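PDB 4ZOQ: intracellular serine protease from Bacillus licheniformis, which is probably a subtilisin-like serine endopeptidase that processes lanthipeptide precursors, the chain described here being its N-terminal prodomain. Local coordinates for residues K43-A48 with I53-I58. Residues are numbered along the deposited sequence; the frame is centred on the assembly and turned at random.
Sequences KLLDTA and IHADVI
A48 and I53 meet where the helix hands over to the strand, and the packing is tightest there. I53 N donates to A48 O at 2.9 Å in a nearly straight bond (N-H...O angle 173°), tying the last turn of helix 41-49 to the chain running into strand 54-58. The I53 side chain folds back over the same residue: with CG1 set between backbone N and carbonyl carbon (chi1 61°), CD1 comes to 3.5 Å from A48 CB. I53 also packs on V66, K72 and F76. A48 CB faces A55 CB at 3.9 Å. An alanine in place of I53 would probably keep the backbone bond but lose the CD1 contact, opening a gap beside A48 and stripping cover from V66, K72 and F76. Farther along, L44 and V57 reach toward each other tip to tip, CD2 to CG2 at 3.6 Å, and L44 also touches A64 and L80. L45 forms the looser flank, partly exposed to solvent, though its CD2 still lies against A55 O at 3.5 Å, with V57 CG2 at 4.0 Å. On the reverse face of the strand, H54 and D56 point away from the helix, and D56 OD2 forms a salt bridge with K121 of the partner protease chain, whose Y117 hydroxyl hydrogen-bonds D56 O. The axes of helix segment 43-48 and strand 54-58 run nearly antiparallel (162°), approaching to 8.1 Å. Helices on one face of a four-stranded antiparallel sheet, the other turned to the protease, recall the alpha-beta sandwich of subtilisin propeptides.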
ATOM      1  N   LYS A  43     -27.115  -6.799 -17.393  1.00 58.08           N
ATOM      2  CA  LYS A  43     -27.373  -7.097 -18.791  1.00 56.58           C
ATOM      3  C   LYS A  43     -26.090  -7.712 -19.318  1.00 59.58           C
ATOM      4  O   LYS A  43     -26.076  -8.398 -20.344  1.00 58.17           O
ATOM      5  CB  LYS A  43     -27.684  -5.815 -19.578  1.00 55.52           C
ATOM      6  CG  LYS A  43     -28.937  -5.099 -19.135  1.00 62.36           C
ATOM      7  CD  LYS A  43     -29.306  -3.921 -20.031  1.00 61.11           C
ATOM      8  CE  LYS A  43     -30.681  -3.380 -19.633  1.00 61.39           C
ATOM      9  NZ  LYS A  43     -31.130  -2.217 -20.447  1.00 64.72           N
ATOM     10  N   LEU A  44     -25.029  -7.535 -18.534  1.00 60.21           N
ATOM     11  CA  LEU A  44     -23.727  -8.104 -18.835  1.00 55.10           C
ATOM     12  C   LEU A  44     -23.659  -9.561 -18.459  1.00 53.79           C
ATOM     13  O   LEU A  44     -23.143 -10.381 -19.217  1.00 55.04           O
ATOM     14  CB  LEU A  44     -22.651  -7.328 -18.068  1.00 50.82           C
ATOM     15  CG  LEU A  44     -21.234  -7.891 -17.996  1.00 47.90           C
ATOM     16  CD1 LEU A  44     -20.574  -7.971 -19.342  1.00 49.98           C
ATOM     17  CD2 LEU A  44     -20.406  -7.076 -17.038  1.00 58.53           C
ATOM     18  N   LEU A  45     -24.232  -9.887 -17.307  1.00 56.48           N
ATOM     19  CA  LEU A  45     -24.211 -11.252 -16.795  1.00 53.73           C
ATOM     20  C   LEU A  45     -25.177 -12.159 -17.533  1.00 56.84           C
ATOM     21  O   LEU A  45     -25.042 -13.375 -17.460  1.00 60.29           O
ATOM     22  CB  LEU A  45     -24.529 -11.278 -15.302  1.00 52.31           C
ATOM     23  CG  LEU A  45     -23.510 -10.620 -14.386  1.00 53.82           C
ATOM     24  CD1 LEU A  45     -24.018 -10.579 -12.966  1.00 51.75           C
ATOM     25  CD2 LEU A  45     -22.208 -11.401 -14.465  1.00 53.06           C
ATOM     26  N   ASP A  46     -26.123 -11.567 -18.269  1.00 57.45           N
ATOM     27  CA  ASP A  46     -27.075 -12.352 -19.058  1.00 55.58           C
ATOM     28  C   ASP A  46     -26.539 -12.634 -20.438  1.00 54.13           C
ATOM     29  O   ASP A  46     -26.776 -13.707 -20.964  1.00 60.60           O
ATOM     30  CB  ASP A  46     -28.431 -11.637 -19.176  1.00 54.44           C
ATOM     31  CG  ASP A  46     -29.184 -11.520 -17.841  1.00 60.85           C
ATOM     32  OD1 ASP A  46     -28.907 -12.279 -16.867  1.00 50.25           O
ATOM     33  OD2 ASP A  46     -30.076 -10.643 -17.781  1.00 62.47           O
ATOM     34  N   THR A  47     -25.850 -11.676 -21.044  1.00 56.28           N
ATOM     35  CA  THR A  47     -25.152 -11.958 -22.289  1.00 54.62           C
ATOM     36  C   THR A  47     -24.020 -12.988 -22.066  1.00 57.12           C
ATOM     37  O   THR A  47     -23.727 -13.816 -22.926  1.00 52.86           O
ATOM     38  CB  THR A  47     -24.574 -10.691 -22.904  1.00 59.43           C
ATOM     39  OG1 THR A  47     -25.620  -9.729 -23.088  1.00 55.98           O
ATOM     40  CG2 THR A  47     -23.940 -11.007 -24.244  1.00 58.30           C
ATOM     41  N   ALA A  48     -23.391 -12.944 -20.895  1.00 55.07           N
ATOM     42  CA  ALA A  48     -22.281 -13.847 -20.632  1.00 56.92           C
ATOM     43  C   ALA A  48     -22.743 -15.285 -20.478  1.00 54.58           C
ATOM     44  O   ALA A  48     -22.059 -16.216 -20.894  1.00 53.17           O
ATOM     45  CB  ALA A  48     -21.525 -13.407 -19.365  1.00 53.84           C
ATOM     46  N   ILE A  53     -19.670 -17.906 -21.063  1.00 60.31           N
ATOM     47  CA  ILE A  53     -18.403 -17.326 -20.683  1.00 62.74           C
ATOM     48  C   ILE A  53     -18.580 -16.798 -19.270  1.00 62.18           C
ATOM     49  O   ILE A  53     -19.652 -16.296 -18.896  1.00 58.88           O
ATOM     50  CB  ILE A  53     -17.915 -16.182 -21.656  1.00 60.66           C
ATOM     51  CG1 ILE A  53     -18.880 -15.005 -21.697  1.00 56.53           C
ATOM     52  CG2 ILE A  53     -17.620 -16.681 -23.070  1.00 63.22           C
ATOM     53  CD1 ILE A  53     -18.399 -13.846 -20.845  1.00 62.57           C
ATOM     54  N   HIS A  54     -17.560 -16.959 -18.443  1.00 68.49           N
ATOM     55  CA  HIS A  54     -17.706 -16.401 -17.118  1.00 61.08           C
ATOM     56  C   HIS A  54     -17.110 -15.016 -16.941  1.00 59.80           C
ATOM     57  O   HIS A  54     -15.925 -14.758 -17.154  1.00 60.50           O
ATOM     58  CB  HIS A  54     -17.283 -17.388 -16.043  1.00 64.77           C
ATOM     59  CG  HIS A  54     -16.878 -16.749 -14.769  1.00 69.38           C
ATOM     60  ND1 HIS A  54     -17.634 -16.900 -13.618  1.00 78.59           N
ATOM     61  CD2 HIS A  54     -15.672 -16.301 -14.353  1.00 67.93           C
ATOM     62  CE1 HIS A  54     -16.995 -16.331 -12.610  1.00 67.67           C
ATOM     63  NE2 HIS A  54     -15.794 -15.986 -13.029  1.00 73.15           N
ATOM     64  N   ALA A  55     -18.032 -14.139 -16.553  1.00 56.49           N
ATOM     65  CA  ALA A  55     -17.808 -12.734 -16.304  1.00 53.96           C
ATOM     66  C   ALA A  55     -17.859 -12.433 -14.815  1.00 61.93           C
ATOM     67  O   ALA A  55     -18.891 -12.604 -14.145  1.00 66.45           O
ATOM     68  CB  ALA A  55     -18.849 -11.908 -17.034  1.00 50.65           C
ATOM     69  N   ASP A  56     -16.728 -11.962 -14.310  1.00 56.25           N
ATOM     70  CA  ASP A  56     -16.582 -11.634 -12.906  1.00 48.14           C
ATOM     71  C   ASP A  56     -16.571 -10.131 -12.808  1.00 43.46           C
ATOM     72  O   ASP A  56     -15.643  -9.490 -13.273  1.00 49.12           O
ATOM     73  CB  ASP A  56     -15.295 -12.218 -12.345  1.00 51.41           C
ATOM     74  CG  ASP A  56     -15.174 -12.043 -10.843  1.00 54.23           C
ATOM     75  OD1 ASP A  56     -15.985 -11.291 -10.257  1.00 46.45           O
ATOM     76  OD2 ASP A  56     -14.220 -12.613 -10.258  1.00 52.07           O
ATOM     77  N   VAL A  57     -17.610  -9.569 -12.209  1.00 43.30           N
ATOM     78  CA  VAL A  57     -17.783  -8.131 -12.204  1.00 43.92           C
ATOM     79  C   VAL A  57     -17.569  -7.584 -10.825  1.00 46.22           C
ATOM     80  O   VAL A  57     -18.037  -8.168  -9.841  1.00 45.91           O
ATOM     81  CB  VAL A  57     -19.173  -7.714 -12.671  1.00 45.95           C
ATOM     82  CG1 VAL A  57     -19.197  -6.223 -12.966  1.00 42.77           C
ATOM     83  CG2 VAL A  57     -19.550  -8.499 -13.890  1.00 47.66           C
ATOM     84  N   ILE A  58     -16.801  -6.496 -10.763  1.00 43.25           N
ATOM     85  CA  ILE A  58     -16.699  -5.654  -9.582  1.00 39.78           C
ATOM     86  C   ILE A  58     -17.795  -4.618  -9.687  1.00 40.44           C
ATOM     87  O   ILE A  58     -17.642  -3.604 -10.374  1.00 39.03           O
ATOM     88  CB  ILE A  58     -15.289  -4.983  -9.444  1.00 40.52           C
ATOM     89  CG1 ILE A  58     -14.183  -6.032  -9.488  1.00 38.44           C
ATOM     90  CG2 ILE A  58     -15.168  -4.196  -8.130  1.00 38.85           C
ATOM     91  CD1 ILE A  58     -12.802  -5.453  -9.700  1.00 37.33           C
TER